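Local coordinates for galactan 1,3-beta-galactosidase (Phanerochaete chrysosporium, PDB 7BYV), which probably hydrolyses the beta-1,3-linked galactan backbone of arabinogalactans from one end, releasing galactose, and binds galactose through a separate calcium-containing carbohydrate-binding module, at residues A[2-7]-A[291-296]; A[238-243]-A[272-277]. The protein carries 1 engineered substitution. All coordinates share one frame; numbering follows the deposited sequence.

Interaction 1 (A[2-7]-A[291-296]); sequences NQIVSG and WSVNVQ. With NAG (2-acetamido-2-deoxy-beta-D-glucopyranose), chain D.
Ile-4 lies over the indole of Trp-291, and this pair buries most of the surface between 2-7 and 291-296. Their backbones form an antiparallel hydrogen-bonded pair. The first bond, from Ile-4 N to Trp-291 O, is short at 2.7 Å and close to straight (167° at the hydrogen). The return bond, from Trp-291 N to Ile-4 O, is longer at 3.2 Å, and its donor is tilted from the carbonyl plane. Gln-3 CA adds a CA-H...O contact to Trp-291 O, so that oxygen is approached twice.

Both side chains leave the same face of the sheet. Trp-291 CG stands between its backbone N and carbonyl carbon (chi1 62°), which turns the indole under Ile-4. Ile-4 CD1 sits 3.5 Å from the centroid of the six-membered ring, almost on the ring normal, in a CH-pi contact. The other branch, CG2, reaches the pyrrole part, 3.3 Å from Trp-291 NE1. CD1 also meets Val-293 CG1 at 3.6 Å, so one methyl is shared by two residues of the second strand. NE1 is hydrogen-bonded to Trp-273 O of strand 270-277. An alanine in place of Trp-291 would probably leave Ile-4 without the ring under its CD1 and Trp-273 O without this donor.

Near the surface, Asn-2 ND2 donates to the ring oxygen O5 of the N-acetylglucosamine of the N-linked glycan at Asn-59, which Asp-56 OD2 also bonds. Asn-2 has two modelled conformers, so its bond is tentative. Strand 4-5 is an edge of a small sheet completed by 290-294 and 299-302. Two backbone bonds set the register. Between these two segments, the hold comes from backbone pairing and from hydrocarbon over an aromatic face.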
ATOM      1  N   ASN A   2       3.995 -18.009   6.513  0.57 57.97           N
ATOM      2  CA  ASN A   2       3.615 -16.620   6.686  0.57 55.04           C
ATOM      3  C   ASN A   2       2.818 -16.104   5.493  0.57 51.48           C
ATOM      4  O   ASN A   2       2.890 -16.606   4.365  0.57 49.85           O
ATOM      5  CB  ASN A   2       4.832 -15.732   6.938  0.57 58.21           C
ATOM      6  CG  ASN A   2       4.760 -15.022   8.278  0.57 54.49           C
ATOM      7  OD1 ASN A   2       3.678 -14.669   8.740  0.57 44.90           O
ATOM      8  ND2 ASN A   2       5.910 -14.811   8.907  0.57 57.30           N
ATOM      9  N   GLN A   3       2.077 -15.048   5.781  1.00 44.93           N
ATOM     10  CA  GLN A   3       0.952 -14.547   5.025  1.00 36.25           C
ATOM     11  C   GLN A   3       1.032 -13.037   4.895  1.00 34.60           C
ATOM     12  O   GLN A   3       1.378 -12.335   5.847  1.00 35.57           O
ATOM     13  CB  GLN A   3      -0.345 -14.969   5.697  1.00 33.01           C
ATOM     14  CG  GLN A   3      -0.704 -16.371   5.309  1.00 38.84           C
ATOM     15  CD  GLN A   3      -1.448 -17.143   6.356  1.00 50.25           C
ATOM     16  OE1 GLN A   3      -1.369 -16.850   7.558  1.00 49.30           O
ATOM     17  NE2 GLN A   3      -2.182 -18.157   5.907  1.00 44.86           N
ATOM     18  N   ILE A   4       0.733 -12.549   3.700  1.00 31.48           N
ATOM     19  CA  ILE A   4       0.596 -11.123   3.460  1.00 29.30           C
ATOM     20  C   ILE A   4      -0.872 -10.803   3.702  1.00 22.90           C
ATOM     21  O   ILE A   4      -1.745 -11.281   2.977  1.00 22.29           O
ATOM     22  CB  ILE A   4       1.057 -10.739   2.047  1.00 28.19           C
ATOM     23  CG1 ILE A   4       2.564 -10.955   1.922  1.00 25.57           C
ATOM     24  CG2 ILE A   4       0.731  -9.286   1.741  1.00 25.59           C
ATOM     25  CD1 ILE A   4       2.961 -11.761   0.709  1.00 28.05           C
ATOM     26  N   VAL A   5      -1.140 -10.015   4.736  1.00 25.02           N
ATOM     27  CA  VAL A   5      -2.497  -9.778   5.239  1.00 24.94           C
ATOM     28  C   VAL A   5      -2.727  -8.269   5.190  1.00 26.09           C
ATOM     29  O   VAL A   5      -2.410  -7.529   6.128  1.00 28.19           O
ATOM     30  CB  VAL A   5      -2.687 -10.350   6.648  1.00 20.83           C
ATOM     31  CG1 VAL A   5      -4.089 -10.137   7.150  1.00 18.75           C
ATOM     32  CG2 VAL A   5      -2.355 -11.825   6.648  1.00 21.23           C
ATOM     33  N   SER A   6      -3.279  -7.796   4.075  1.00 21.76           N
ATOM     34  CA  SER A   6      -3.382  -6.361   3.837  1.00 22.64           C
ATOM     35  C   SER A   6      -4.401  -5.712   4.768  1.00 28.78           C
ATOM     36  O   SER A   6      -5.556  -6.145   4.855  1.00 29.10           O
ATOM     37  CB  SER A   6      -3.764  -6.109   2.387  1.00 20.73           C
ATOM     38  OG  SER A   6      -2.715  -6.553   1.548  1.00 25.11           O
ATOM     39  N   GLY A   7      -3.980  -4.651   5.451  1.00 24.02           N
ATOM     40  CA  GLY A   7      -4.822  -3.925   6.369  1.00 20.54           C
ATOM     41  C   GLY A   7      -4.472  -4.180   7.817  1.00 24.01           C
ATOM     42  O   GLY A   7      -4.741  -3.327   8.674  1.00 25.14           O
ATOM     43  N   TRP A 291      -2.592 -14.086   1.575  1.00 26.22           N
ATOM     44  CA  TRP A 291      -1.909 -14.758   0.484  1.00 28.91           C
ATOM     45  C   TRP A 291      -0.449 -14.957   0.853  1.00 25.31           C
ATOM     46  O   TRP A 291       0.053 -14.381   1.820  1.00 26.35           O
ATOM     47  CB  TRP A 291      -2.064 -14.000  -0.841  1.00 24.81           C
ATOM     48  CG  TRP A 291      -1.485 -12.604  -0.909  1.00 24.64           C
ATOM     49  CD1 TRP A 291      -2.042 -11.464  -0.415  1.00 26.58           C
ATOM     50  CD2 TRP A 291      -0.267 -12.202  -1.562  1.00 25.28           C
ATOM     51  NE1 TRP A 291      -1.241 -10.384  -0.695  1.00 25.63           N
ATOM     52  CE2 TRP A 291      -0.148 -10.812  -1.401  1.00 23.24           C
ATOM     53  CE3 TRP A 291       0.742 -12.888  -2.246  1.00 26.12           C
ATOM     54  CZ2 TRP A 291       0.936 -10.093  -1.905  1.00 22.79           C
ATOM     55  CZ3 TRP A 291       1.815 -12.166  -2.748  1.00 27.77           C
ATOM     56  CH2 TRP A 291       1.901 -10.787  -2.575  1.00 21.83           C
ATOM     57  N   SER A 292       0.206 -15.818   0.088  1.00 21.60           N
ATOM     58  CA  SER A 292       1.577 -16.209   0.343  1.00 27.77           C
ATOM     59  C   SER A 292       2.371 -16.037  -0.939  1.00 31.49           C
ATOM     60  O   SER A 292       1.838 -16.199  -2.042  1.00 32.77           O
ATOM     61  CB  SER A 292       1.655 -17.650   0.831  1.00 35.12           C
ATOM     62  OG  SER A 292       1.038 -18.517  -0.107  1.00 35.44           O
ATOM     63  N   VAL A 293       3.643 -15.676  -0.791  1.00 32.85           N
ATOM     64  CA  VAL A 293       4.534 -15.494  -1.927  1.00 32.39           C
ATOM     65  C   VAL A 293       5.736 -16.402  -1.729  1.00 38.11           C
ATOM     66  O   VAL A 293       6.286 -16.491  -0.621  1.00 39.99           O
ATOM     67  CB  VAL A 293       4.969 -14.026  -2.106  1.00 28.81           C
ATOM     68  CG1 VAL A 293       5.638 -13.500  -0.863  1.00 31.46           C
ATOM     69  CG2 VAL A 293       5.911 -13.900  -3.271  1.00 37.99           C
ATOM     70  N   ASN A 294       6.103 -17.108  -2.787  1.00 34.37           N
ATOM     71  CA  ASN A 294       7.335 -17.874  -2.859  1.00 35.51           C
ATOM     72  C   ASN A 294       8.236 -17.099  -3.800  1.00 46.13           C
ATOM     73  O   ASN A 294       8.150 -17.260  -5.024  1.00 44.99           O
ATOM     74  CB  ASN A 294       7.090 -19.285  -3.373  1.00 42.81           C
ATOM     75  CG  ASN A 294       8.375 -20.066  -3.555  1.00 47.04           C
ATOM     76  OD1 ASN A 294       9.458 -19.638  -3.130  1.00 39.44           O
ATOM     77  ND2 ASN A 294       8.262 -21.228  -4.182  1.00 49.39           N
ATOM     78  N   VAL A 295       9.096 -16.257  -3.221  1.00 44.24           N
ATOM     79  CA  VAL A 295       9.896 -15.352  -4.038  1.00 43.44           C
ATOM     80  C   VAL A 295      10.842 -16.131  -4.943  1.00 51.45           C
ATOM     81  O   VAL A 295      10.995 -15.805  -6.126  1.00 49.88           O
ATOM     82  CB  VAL A 295      10.654 -14.356  -3.150  1.00 41.11           C
ATOM     83  CG1 VAL A 295      11.336 -15.073  -2.001  1.00 45.88           C
ATOM     84  CG2 VAL A 295      11.656 -13.635  -3.990  1.00 51.10           C
ATOM     85  N   GLN A 296      11.475 -17.184  -4.415  1.00 52.83           N
ATOM     86  CA  GLN A 296      12.473 -17.892  -5.203  1.00 49.17           C
ATOM     87  C   GLN A 296      11.869 -18.468  -6.476  1.00 50.44           C
ATOM     88  O   GLN A 296      12.533 -18.494  -7.519  1.00 53.38           O
ATOM     89  CB  GLN A 296      13.126 -18.985  -4.366  1.00 51.12           C
ATOM     90  CG  GLN A 296      14.273 -19.669  -5.082  1.00 66.69           C
ATOM     91  CD  GLN A 296      15.502 -19.829  -4.200  1.00 78.08           C
ATOM     92  OE1 GLN A 296      16.619 -19.478  -4.599  1.00 72.31           O
ATOM     93  NE2 GLN A 296      15.301 -20.365  -2.993  1.00 67.27           N
TER
HETATM   94  C1  NAG D 501      10.045 -15.577   9.487  1.00 91.08           C
HETATM   95  C2  NAG D 501      10.149 -16.615  10.596  1.00 84.22           C
HETATM   96  C3  NAG D 501       9.464 -17.919  10.179  1.00 89.57           C
HETATM   97  C4  NAG D 501       9.575 -18.160   8.674  1.00 88.68           C
HETATM   98  C5  NAG D 501       9.031 -16.980   7.865  1.00 87.93           C
HETATM   99  C6  NAG D 501       7.695 -17.284   7.232  1.00 76.49           C
HETATM  100  C7  NAG D 501      12.113 -16.304  12.028  1.00 79.83           C
HETATM  101  C8  NAG D 501      13.553 -16.652  12.254  1.00 76.94           C
HETATM  102  N2  NAG D 501      11.538 -16.854  10.955  1.00 78.60           N
HETATM  103  O3  NAG D 501       8.096 -17.876  10.575  1.00 80.19           O
HETATM  104  O4  NAG D 501      10.928 -18.402   8.298  1.00 88.02           O
HETATM  105  O5  NAG D 501       8.861 -15.823   8.704  1.00 90.40           O
HETATM  106  O6  NAG D 501       7.806 -17.463   5.826  1.00 71.89           O
HETATM  107  O7  NAG D 501      11.494 -15.561  12.785  1.00 78.01           O

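Interaction 2 (A[238-243]-A[272-277]); sequences RTWYSQ and IWYPLD. With GAL (beta-D-galactopyranose), chain C.
Residues 238-241 all have positive phi and psi and form a single left-handed helical turn. It is weakly bonded, with Ser-242 N donating to Arg-238 O at 3.2 Å. The chain then opens at Ser-242 into an extended form and enters strand 243-250. The facing segment, 272-277, is regular strand. No direct hydrogen bond joins the two backbones, and their closest CA atoms, those of Ser-242 and Ile-272, are 6.5 Å apart.

The side chains of Ser-242 and Ile-272 start toward each other. Ser-242 CB touches Ile-272 CG1 at 3.7 Å, a contact of carbon on carbon. Ser-242 OG has its strongest polar partner in Tyr-256 OH. It also lies 2.7 Å from Thr-239 O, within the turn. With chi1 of Ile-272 at -48°, CG1 is the branch that lies against Ser-242 CB and near Tyr-241 O.

The aromatic pair is looser. Trp-240 CB meets Tyr-274 CE2 at 3.9 Å, while the indole five-membered ring and the phenol are steeply inclined, with planes at 75° and centroids 5.8 Å apart. Ile-285 touches both residues. A water joins the same two residues by a polar route. It donates to Trp-240 O at 3.1 Å and is hydrogen-bonded to Tyr-274 OH at 2.7 Å, lying in the plane of the phenol ring.

Gln-243, a galactose-binding residue, begins the next strand. Its CB leaves the backbone away from 272-277, and the extended chain beyond makes a weak bond from NE2 to galactose O2. Trp-261 and Ser-204 also hold its amide. The contact sets the turn that leads into the fifth blade of the five-bladed propeller against that blade's third strand, 270-277. Its chemistry is modest: carbon contacts and one bridging water, rather than direct polar bonds, hold the turn and Ser-242 there, just before the sugar-binding glutamine.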
ATOM      1  N   ARG A 238     -11.615   2.248  -4.883  1.00 17.08           N
ATOM      2  CA  ARG A 238     -10.475   3.151  -4.785  1.00 15.60           C
ATOM      3  C   ARG A 238      -9.204   2.363  -4.475  1.00 16.68           C
ATOM      4  O   ARG A 238      -8.582   2.512  -3.426  1.00 21.27           O
ATOM      5  CB  ARG A 238     -10.738   4.245  -3.731  1.00 22.56           C
ATOM      6  CG  ARG A 238     -12.190   4.759  -3.737  1.00 20.56           C
ATOM      7  CD  ARG A 238     -12.454   5.818  -2.705  1.00 21.60           C
ATOM      8  NE  ARG A 238     -12.570   5.248  -1.371  1.00 23.48           N
ATOM      9  CZ  ARG A 238     -12.526   5.960  -0.248  1.00 21.91           C
ATOM     10  NH1 ARG A 238     -12.368   7.281  -0.288  1.00 25.27           N
ATOM     11  NH2 ARG A 238     -12.619   5.343   0.916  1.00 20.85           N
ATOM     12  N   THR A 239      -8.837   1.506  -5.419  1.00 16.34           N
ATOM     13  CA  THR A 239      -7.702   0.591  -5.282  1.00 17.11           C
ATOM     14  C   THR A 239      -7.750  -0.164  -3.958  1.00 17.14           C
ATOM     15  O   THR A 239      -6.739  -0.311  -3.264  1.00 17.78           O
ATOM     16  CB  THR A 239      -6.375   1.329  -5.433  1.00 19.25           C
ATOM     17  OG1 THR A 239      -6.530   2.361  -6.411  1.00 16.15           O
ATOM     18  CG2 THR A 239      -5.290   0.350  -5.911  1.00 15.86           C
ATOM     19  N   TRP A 240      -8.940  -0.656  -3.608  1.00 17.43           N
ATOM     20  CA  TRP A 240      -9.153  -1.333  -2.329  1.00 20.65           C
ATOM     21  C   TRP A 240      -8.657  -0.458  -1.184  1.00 16.80           C
ATOM     22  O   TRP A 240      -7.922  -0.890  -0.295  1.00 18.37           O
ATOM     23  CB  TRP A 240      -8.498  -2.724  -2.321  1.00 17.60           C
ATOM     24  CG  TRP A 240      -9.172  -3.603  -3.349  1.00 21.20           C
ATOM     25  CD1 TRP A 240      -8.674  -3.983  -4.574  1.00 19.73           C
ATOM     26  CD2 TRP A 240     -10.491  -4.145  -3.272  1.00 17.22           C
ATOM     27  NE1 TRP A 240      -9.595  -4.742  -5.240  1.00 19.51           N
ATOM     28  CE2 TRP A 240     -10.720  -4.857  -4.462  1.00 17.90           C
ATOM     29  CE3 TRP A 240     -11.498  -4.104  -2.306  1.00 20.04           C
ATOM     30  CZ2 TRP A 240     -11.911  -5.516  -4.714  1.00 15.88           C
ATOM     31  CZ3 TRP A 240     -12.677  -4.767  -2.558  1.00 18.84           C
ATOM     32  CH2 TRP A 240     -12.870  -5.471  -3.748  1.00 16.90           C
ATOM     33  N   TYR A 241      -9.075   0.796  -1.229  1.00 14.55           N
ATOM     34  CA  TYR A 241      -8.586   1.804  -0.311  1.00 19.19           C
ATOM     35  C   TYR A 241      -7.074   1.725  -0.185  1.00 17.56           C
ATOM     36  O   TYR A 241      -6.559   1.195   0.806  1.00 17.28           O
ATOM     37  CB  TYR A 241      -9.262   1.654   1.047  1.00 21.52           C
ATOM     38  CG  TYR A 241      -9.251   2.930   1.851  1.00 28.44           C
ATOM     39  CD1 TYR A 241      -8.136   3.790   1.844  1.00 23.30           C
ATOM     40  CD2 TYR A 241     -10.352   3.292   2.612  1.00 26.95           C
ATOM     41  CE1 TYR A 241      -8.132   4.961   2.582  1.00 21.11           C
ATOM     42  CE2 TYR A 241     -10.349   4.460   3.354  1.00 25.53           C
ATOM     43  CZ  TYR A 241      -9.247   5.283   3.337  1.00 23.00           C
ATOM     44  OH  TYR A 241      -9.283   6.428   4.087  1.00 26.72           O
ATOM     45  N   SER A 242      -6.356   2.254  -1.177  1.00 20.01           N
ATOM     46  CA  SER A 242      -4.901   2.328  -1.094  1.00 22.38           C
ATOM     47  C   SER A 242      -4.360   3.287  -2.153  1.00 19.52           C
ATOM     48  O   SER A 242      -5.092   3.832  -2.981  1.00 18.71           O
ATOM     49  CB  SER A 242      -4.257   0.949  -1.250  1.00 16.37           C
ATOM     50  OG  SER A 242      -4.299   0.554  -2.603  1.00 17.01           O
ATOM     51  N   GLN A 243      -3.055   3.490  -2.105  1.00 18.17           N
ATOM     52  CA  GLN A 243      -2.395   4.306  -3.099  1.00 19.88           C
ATOM     53  C   GLN A 243      -1.072   3.642  -3.418  1.00 19.54           C
ATOM     54  O   GLN A 243      -0.337   3.253  -2.505  1.00 17.94           O
ATOM     55  CB  GLN A 243      -2.179   5.740  -2.605  1.00 21.84           C
ATOM     56  CG  GLN A 243      -1.856   6.688  -3.737  1.00 22.84           C
ATOM     57  CD  GLN A 243      -1.390   8.050  -3.282  1.00 23.44           C
ATOM     58  OE1 GLN A 243      -0.827   8.209  -2.197  1.00 28.33           O
ATOM     59  NE2 GLN A 243      -1.622   9.046  -4.118  1.00 21.90           N
ATOM     60  N   ILE A 272      -0.896  -2.151   2.004  1.00 19.03           N
ATOM     61  CA  ILE A 272      -1.821  -2.921   1.184  1.00 16.76           C
ATOM     62  C   ILE A 272      -0.991  -3.573   0.088  1.00 20.27           C
ATOM     63  O   ILE A 272      -0.541  -2.892  -0.842  1.00 22.02           O
ATOM     64  CB  ILE A 272      -2.925  -2.039   0.602  1.00 20.39           C
ATOM     65  CG1 ILE A 272      -3.528  -1.159   1.697  1.00 21.79           C
ATOM     66  CG2 ILE A 272      -3.990  -2.881  -0.012  1.00 19.65           C
ATOM     67  CD1 ILE A 272      -4.042  -1.966   2.846  1.00 21.18           C
ATOM     68  N   TRP A 273      -0.738  -4.879   0.211  1.00 19.97           N
ATOM     69  CA  TRP A 273       0.038  -5.625  -0.777  1.00 21.38           C
ATOM     70  C   TRP A 273      -0.834  -6.723  -1.371  1.00 21.27           C
ATOM     71  O   TRP A 273      -1.409  -7.535  -0.635  1.00 21.31           O
ATOM     72  CB  TRP A 273       1.306  -6.256  -0.181  1.00 21.03           C
ATOM     73  CG  TRP A 273       2.392  -5.321   0.249  1.00 20.21           C
ATOM     74  CD1 TRP A 273       2.315  -3.963   0.377  1.00 25.53           C
ATOM     75  CD2 TRP A 273       3.718  -5.686   0.650  1.00 21.53           C
ATOM     76  NE1 TRP A 273       3.516  -3.456   0.821  1.00 24.09           N
ATOM     77  CE2 TRP A 273       4.392  -4.498   1.003  1.00 27.32           C
ATOM     78  CE3 TRP A 273       4.403  -6.903   0.743  1.00 27.75           C
ATOM     79  CZ2 TRP A 273       5.719  -4.492   1.441  1.00 22.90           C
ATOM     80  CZ3 TRP A 273       5.720  -6.895   1.175  1.00 27.23           C
ATOM     81  CH2 TRP A 273       6.363  -5.697   1.515  1.00 28.54           C
ATOM     82  N   TYR A 274      -0.910  -6.763  -2.696  1.00 15.82           N
ATOM     83  CA  TYR A 274      -1.728  -7.736  -3.390  1.00 18.12           C
ATOM     84  C   TYR A 274      -0.959  -8.299  -4.572  1.00 25.23           C
ATOM     85  O   TYR A 274      -0.127  -7.598  -5.167  1.00 19.36           O
ATOM     86  CB  TYR A 274      -3.035  -7.127  -3.914  1.00 17.10           C
ATOM     87  CG  TYR A 274      -4.030  -6.783  -2.838  1.00 21.74           C
ATOM     88  CD1 TYR A 274      -4.404  -7.718  -1.877  1.00 17.15           C
ATOM     89  CD2 TYR A 274      -4.595  -5.510  -2.785  1.00 16.18           C
ATOM     90  CE1 TYR A 274      -5.310  -7.389  -0.895  1.00 19.99           C
ATOM     91  CE2 TYR A 274      -5.506  -5.180  -1.832  1.00 17.32           C
ATOM     92  CZ  TYR A 274      -5.860  -6.104  -0.881  1.00 23.59           C
ATOM     93  OH  TYR A 274      -6.775  -5.724   0.068  1.00 20.14           O
ATOM     94  N   PRO A 275      -1.216  -9.553  -4.941  1.00 22.72           N
ATOM     95  CA  PRO A 275      -0.720 -10.023  -6.226  1.00 19.42           C
ATOM     96  C   PRO A 275      -1.254  -9.095  -7.285  1.00 23.05           C
ATOM     97  O   PRO A 275      -2.415  -8.686  -7.246  1.00 27.70           O
ATOM     98  CB  PRO A 275      -1.304 -11.436  -6.356  1.00 19.18           C
ATOM     99  CG  PRO A 275      -1.689 -11.826  -4.986  1.00 24.21           C
ATOM    100  CD  PRO A 275      -2.093 -10.546  -4.304  1.00 23.14           C
ATOM    101  N   LEU A 276      -0.384  -8.711  -8.193  1.00 25.79           N
ATOM    102  CA  LEU A 276      -0.773  -7.971  -9.379  1.00 22.52           C
ATOM    103  C   LEU A 276      -0.674  -8.983 -10.506  1.00 22.42           C
ATOM    104  O   LEU A 276       0.432  -9.386 -10.874  1.00 25.73           O
ATOM    105  CB  LEU A 276       0.138  -6.767  -9.581  1.00 18.14           C
ATOM    106  CG  LEU A 276      -0.442  -5.602 -10.369  1.00 20.38           C
ATOM    107  CD1 LEU A 276      -1.344  -4.763  -9.524  1.00 19.61           C
ATOM    108  CD2 LEU A 276       0.702  -4.776 -10.887  1.00 25.09           C
ATOM    109  N   ASP A 277      -1.824  -9.441 -11.004  1.00 22.90           N
ATOM    110  CA  ASP A 277      -1.899 -10.584 -11.915  1.00 26.90           C
ATOM    111  C   ASP A 277      -2.001 -10.118 -13.365  1.00 26.83           C
ATOM    112  O   ASP A 277      -2.932  -9.391 -13.720  1.00 25.87           O
ATOM    113  CB  ASP A 277      -3.094 -11.468 -11.565  1.00 28.44           C
ATOM    114  CG  ASP A 277      -3.499 -12.390 -12.704  1.00 33.42           C
ATOM    115  OD1 ASP A 277      -2.757 -13.367 -12.970  1.00 34.29           O
ATOM    116  OD2 ASP A 277      -4.567 -12.150 -13.319  1.00 29.86           O
TER
HETATM  117  C1  GAL C   3      -0.307  13.254  -1.794  1.00 47.63           C
HETATM  118  C2  GAL C   3       0.907  12.225  -1.848  1.00 36.95           C
HETATM  119  C3  GAL C   3       1.400  11.816  -0.478  1.00 39.42           C
HETATM  120  C4  GAL C   3       1.516  13.064   0.416  1.00 44.08           C
HETATM  121  C5  GAL C   3       0.083  13.635   0.675  1.00 48.46           C
HETATM  122  C6  GAL C   3      -0.016  15.132   1.107  1.00 49.27           C
HETATM  123  O2  GAL C   3       0.629  11.039  -2.551  1.00 36.33           O
HETATM  124  O3  GAL C   3       2.694  11.224  -0.603  1.00 40.00           O
HETATM  125  O4  GAL C   3       2.388  14.054  -0.191  1.00 41.75           O
HETATM  126  O5  GAL C   3      -0.868  13.430  -0.453  1.00 52.18           O
HETATM  127  O6  GAL C   3      -1.383  15.575   1.178  1.00 49.00           O
HETATM  128  O   HOH W   1      -7.925  -3.587   1.145  1.00 16.83           O

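From the N terminus, 2-7 waits for 291-296, so interaction 1 closes a long loop that holds all five propeller blades. Interaction 2 nests inside it and closes a much shorter loop, made chiefly of the fifth blade's first two strands, with the third strand as its far side. The contacts do not cross. Their centres are about 13 Å apart, and they meet on strand 270-277: Ser-6 OG is probably hydrogen-bonded to Trp-273 N, Ile-4 packs on Trp-273, and Trp-291 packs on Pro-275. The N-terminal strand and the chain leaving the propeller toward the carbohydrate-binding module are thus tied to the last blade, whose other contact borders the sugar-binding site.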